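Local atomic coordinates of glucoamylase (Thermoanaerobacterium thermosaccharolyticum, PDB entry 1LF6), a protein that hydrolyses terminal alpha-1,4-linked glucose units one after another from the non-reducing ends of glucan chains, releasing beta-D-glucose. Residues 609-614 against 660-665; 288-293 against 665-670. All coordinates share one frame; numbering follows the deposited sequence.

Contact 1: 609-614 against 660-665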
# COMPACT_ATOMS: atom_id res chain seq x y z
N TYR A 609 0.79 12.88 -19.29
CA TYR A 609 0.09 13.54 -20.38
C TYR A 609 1.00 14.58 -21.03
O TYR A 609 1.04 14.70 -22.25
CB TYR A 609 -1.18 14.24 -19.89
CG TYR A 609 -1.64 15.31 -20.86
CD1 TYR A 609 -1.27 16.65 -20.68
CD2 TYR A 609 -2.35 14.98 -22.02
CE1 TYR A 609 -1.59 17.62 -21.63
CE2 TYR A 609 -2.68 15.94 -22.97
CZ TYR A 609 -2.29 17.26 -22.77
OH TYR A 609 -2.59 18.22 -23.72
N GLU A 610 1.74 15.32 -20.21
CA GLU A 610 2.64 16.33 -20.73
C GLU A 610 3.64 15.73 -21.71
O GLU A 610 3.96 16.34 -22.73
CB GLU A 610 3.34 17.06 -19.59
CG GLU A 610 2.40 17.91 -18.73
CD GLU A 610 1.70 19.02 -19.52
OE1 GLU A 610 2.38 19.70 -20.31
OE2 GLU A 610 0.48 19.22 -19.33
N ILE A 611 4.14 14.53 -21.41
CA ILE A 611 5.08 13.87 -22.30
C ILE A 611 4.38 13.61 -23.63
O ILE A 611 4.94 13.87 -24.70
CB ILE A 611 5.57 12.52 -21.71
CG1 ILE A 611 6.42 12.79 -20.46
CG2 ILE A 611 6.40 11.76 -22.75
CD1 ILE A 611 6.96 11.54 -19.79
N ALA A 612 3.15 13.11 -23.56
CA ALA A 612 2.36 12.84 -24.77
C ALA A 612 2.22 14.13 -25.57
O ALA A 612 2.17 14.10 -26.80
CB ALA A 612 0.99 12.32 -24.38
N ALA A 613 2.16 15.26 -24.87
CA ALA A 613 2.02 16.56 -25.52
C ALA A 613 3.36 17.12 -26.00
O ALA A 613 3.44 18.27 -26.43
CB ALA A 613 1.36 17.55 -24.56
N GLY A 614 4.41 16.30 -25.90
CA GLY A 614 5.72 16.73 -26.34
C GLY A 614 6.41 17.77 -25.46
O GLY A 614 7.26 18.53 -25.93
N VAL A 660 7.50 5.41 -11.23
CA VAL A 660 8.46 4.63 -12.01
C VAL A 660 8.25 4.85 -13.51
O VAL A 660 9.19 5.16 -14.24
CB VAL A 660 8.34 3.12 -11.69
CG1 VAL A 660 9.17 2.29 -12.66
CG2 VAL A 660 8.79 2.87 -10.28
N ILE A 661 7.01 4.71 -13.96
CA ILE A 661 6.69 4.88 -15.37
C ILE A 661 6.95 6.31 -15.86
O ILE A 661 7.41 6.51 -16.98
CB ILE A 661 5.21 4.48 -15.64
CG1 ILE A 661 5.06 2.97 -15.44
CG2 ILE A 661 4.79 4.87 -17.05
CD1 ILE A 661 3.62 2.49 -15.33
N LEU A 662 6.66 7.29 -15.01
CA LEU A 662 6.88 8.70 -15.37
C LEU A 662 8.38 9.00 -15.45
O LEU A 662 8.85 9.61 -16.41
CB LEU A 662 6.25 9.62 -14.32
CG LEU A 662 6.57 11.10 -14.47
CD1 LEU A 662 6.08 11.58 -15.83
CD2 LEU A 662 5.92 11.89 -13.34
N PHE A 663 9.10 8.56 -14.43
CA PHE A 663 10.54 8.73 -14.35
C PHE A 663 11.20 8.20 -15.62
O PHE A 663 12.00 8.89 -16.26
CB PHE A 663 11.07 7.98 -13.12
CG PHE A 663 12.57 7.96 -13.02
CD1 PHE A 663 13.28 9.11 -12.68
CD2 PHE A 663 13.29 6.79 -13.28
CE1 PHE A 663 14.67 9.10 -12.60
CE2 PHE A 663 14.67 6.76 -13.21
CZ PHE A 663 15.37 7.92 -12.87
N ALA A 664 10.86 6.97 -15.99
CA ALA A 664 11.41 6.32 -17.18
C ALA A 664 10.92 6.98 -18.47
O ALA A 664 11.69 7.17 -19.41
CB ALA A 664 11.03 4.84 -17.17
N SER A 665 9.64 7.33 -18.50
CA SER A 665 9.06 7.96 -19.68
C SER A 665 9.70 9.32 -19.95
O SER A 665 9.93 9.69 -21.09
CB SER A 665 7.54 8.13 -19.53
OG SER A 665 6.89 6.87 -19.48
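Ile611 reaches from the last turn of helix 600-612 to helix 653-668 with a single methyl group, CD1, which comes to rest against Ser665. The separation of Ile611 CD1 and Ser665 CB is 3.5 Å, tighter than usual for two carbons, and the carbonyl carbon of Ser665 lies equally near. Two torsions carry the methyl there: CG1 stands opposite the carbonyl carbon (chi1 -67°), and CD1 continues the chain fully extended (chi2 180°). The helices approach closely here, with 7.6 Å from Ile611 CA to Ser665 CA; an extended isoleucine spans this gap with its terminal methyl, and a small serine can receive it. From an earlier turn Leu662 adds one branch, its CD1 lying 4.1 Å from Ile611 CD1; with CG anti to the backbone N, this branch is brought round to meet the isoleucine methyl. Both helices belong to the (alpha/alpha) barrel, the ring of six helical hairpins that forms the catalytic domain of family GH15, and here they pack through buried side chains. Met608 and helix 618-627, with Tyr620, Val621 and Met624, continue the apolar surroundings of Leu662. Ser665 takes the methyl on CB while its hydroxyl is engaged elsewhere: OG donates to Ile661 O at 2.6 Å, one turn back in its own helix, and accepts a hydrogen bond from Leu672 N. Ile661 O is thus gripped twice, since Ser665 N approaches it from the opposite face of the carbonyl plane. Beyond Ile611 the helix ends in a Schellman motif, with Gly614 N bonded to Ile611 O at 2.8 Å and Lys615 N to Glu610 O; Gly614 has the positive phi (71°) of the C-prime position, which glycine adopts without strain.

Contact 2: 288-293 against 665-670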
# COMPACT_ATOMS: atom_id res chain seq x y z
N ASN A 288 16.49 -2.36 -15.14
CA ASN A 288 17.10 -1.38 -16.03
C ASN A 288 17.56 -0.20 -15.17
O ASN A 288 16.85 0.23 -14.26
CB ASN A 288 16.09 -0.87 -17.07
CG ASN A 288 15.53 -1.99 -17.92
OD1 ASN A 288 16.27 -2.79 -18.50
ND2 ASN A 288 14.20 -2.05 -18.02
N ASN A 289 18.74 0.33 -15.47
CA ASN A 289 19.27 1.46 -14.72
C ASN A 289 19.25 2.72 -15.58
O ASN A 289 19.69 3.78 -15.15
CB ASN A 289 20.69 1.18 -14.24
CG ASN A 289 21.66 0.90 -15.38
OD1 ASN A 289 21.73 1.67 -16.35
ND2 ASN A 289 22.40 -0.19 -15.28
N PHE A 290 18.73 2.58 -16.79
CA PHE A 290 18.63 3.68 -17.74
C PHE A 290 19.95 4.43 -17.89
O PHE A 290 20.04 5.63 -17.62
CB PHE A 290 17.53 4.65 -17.30
CG PHE A 290 16.19 3.99 -17.11
CD1 PHE A 290 15.88 3.39 -15.90
CD2 PHE A 290 15.28 3.92 -18.15
CE1 PHE A 290 14.67 2.72 -15.73
CE2 PHE A 290 14.07 3.25 -17.99
CZ PHE A 290 13.77 2.65 -16.78
N ASN A 291 20.97 3.71 -18.34
CA ASN A 291 22.30 4.28 -18.54
C ASN A 291 22.80 5.01 -17.30
O ASN A 291 23.41 6.07 -17.40
CB ASN A 291 22.28 5.24 -19.73
CG ASN A 291 22.04 4.53 -21.05
OD1 ASN A 291 22.82 3.65 -21.44
ND2 ASN A 291 20.97 4.89 -21.74
N GLY A 292 22.54 4.44 -16.13
CA GLY A 292 22.99 5.06 -14.89
C GLY A 292 22.14 6.21 -14.36
O GLY A 292 22.55 6.91 -13.44
N LYS A 293 20.96 6.41 -14.94
CA LYS A 293 20.10 7.49 -14.49
C LYS A 293 19.18 7.06 -13.36
O LYS A 293 18.70 7.89 -12.59
CB LYS A 293 19.26 8.02 -15.66
CG LYS A 293 20.05 8.79 -16.70
CD LYS A 293 19.14 9.40 -17.75
CE LYS A 293 19.93 10.23 -18.74
NZ LYS A 293 19.04 10.83 -19.77
N SER A 665 9.64 7.33 -18.50
CA SER A 665 9.06 7.96 -19.68
C SER A 665 9.70 9.32 -19.95
O SER A 665 9.93 9.69 -21.09
CB SER A 665 7.54 8.13 -19.53
OG SER A 665 6.89 6.87 -19.48
N ASN A 666 9.97 10.07 -18.88
CA ASN A 666 10.58 11.39 -19.03
C ASN A 666 12.01 11.28 -19.57
O ASN A 666 12.53 12.25 -20.12
CB ASN A 666 10.59 12.11 -17.68
CG ASN A 666 11.05 13.56 -17.80
OD1 ASN A 666 11.92 14.01 -17.04
ND2 ASN A 666 10.46 14.30 -18.73
N ILE A 667 12.63 10.12 -19.40
CA ILE A 667 13.99 9.92 -19.89
C ILE A 667 13.97 9.50 -21.36
O ILE A 667 14.78 9.98 -22.15
CB ILE A 667 14.74 8.85 -19.04
CG1 ILE A 667 15.03 9.40 -17.65
CG2 ILE A 667 16.04 8.46 -19.73
CD1 ILE A 667 15.52 8.37 -16.65
N GLU A 668 13.03 8.62 -21.72
CA GLU A 668 12.88 8.15 -23.10
C GLU A 668 12.18 9.18 -23.98
O GLU A 668 12.27 9.13 -25.20
CB GLU A 668 12.05 6.86 -23.18
CG GLU A 668 12.74 5.60 -22.71
CD GLU A 668 14.04 5.33 -23.42
OE1 GLU A 668 14.04 4.85 -24.58
OE2 GLU A 668 15.09 5.60 -22.80
N HIS A 669 11.45 10.09 -23.34
CA HIS A 669 10.70 11.12 -24.05
C HIS A 669 9.47 10.53 -24.74
O HIS A 669 9.09 10.97 -25.83
CB HIS A 669 11.60 11.82 -25.08
CG HIS A 669 12.81 12.47 -24.48
ND1 HIS A 669 12.73 13.39 -23.46
CD2 HIS A 669 14.12 12.32 -24.76
CE1 HIS A 669 13.95 13.78 -23.13
NE2 HIS A 669 14.81 13.15 -23.91
N LYS A 670 8.86 9.54 -24.10
CA LYS A 670 7.66 8.91 -24.65
C LYS A 670 6.89 8.13 -23.59
O LYS A 670 7.46 7.69 -22.59
CB LYS A 670 8.02 7.98 -25.81
CG LYS A 670 8.79 6.75 -25.39
CD LYS A 670 9.22 5.95 -26.60
CE LYS A 670 10.17 4.83 -26.20
NZ LYS A 670 10.63 4.02 -27.36
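The Phe290 ring carries Asn288 CB on one face, 4.1 Å above its plane and displaced toward the rim, while Ile667 CD1 approaches the ring obliquely from helix 653-668. Tyr298 also meets Phe290, the two rings packing edge-to-face. On the helix side, one face of the His669 imidazole has Ile667 O above it, again toward the rim. The residues opposite the helix form a type I' beta turn, Phe290 to Lys293, in the loop leading to helix 296-306, so that this surface contact sets a tight turn against the closing end of helix 653-668. Its central contact is between Ile667 and Lys293, whose side chains run past each other in opposite directions. The lysine chain stays extended beyond CG, laying its methylenes along the isoleucine: Lys293 CD is 3.8 Å from Ile667 CG2, and Lys293 CB is 3.9 Å from Ile667 CD1. It runs on until Lys293 NZ stands beside Ile667 CG2, 3.8 Å away. Lysine suits this exposed position because its methylenes cover the branched side chain while its end is an ammonium group. Phe290 CB adds a looser touch on Ile667 CD1, at 4.3 Å. Within the turn, Gly292 takes backbone angles (phi 80°) that would press a CB against the preceding carbonyl oxygen. Where the helix stops, Ser665 O accepts from both His669 N and Lys670 N, which approach from opposite faces of its plane. Just ahead of the turn, Asn289 forms an Asx motif: its OD1 accepts from Gly292 N at 2.9 Å, with the donor lying above the amide carbonyl plane.

Going along the chain from the N terminus, residues 288-293 come first, in the loop between helices 269-284 and 296-306; their partner, 665-670, follows only after 371 intervening residues, so contact 2 closes a very long loop. Contact 1 closes a much shorter one, of 45 residues from helix 600-612 to helix 653-668, nested wholly inside it. Helix 653-668 serves both, and Ser665 belongs to both segments. The two centres lie about 11 Å apart, and the contacts themselves touch, for instance through Ala664 CB and Phe290 CZ at 3.5 Å. Together they set this late helix between helix 600-612 and the loop entering helix 296-306.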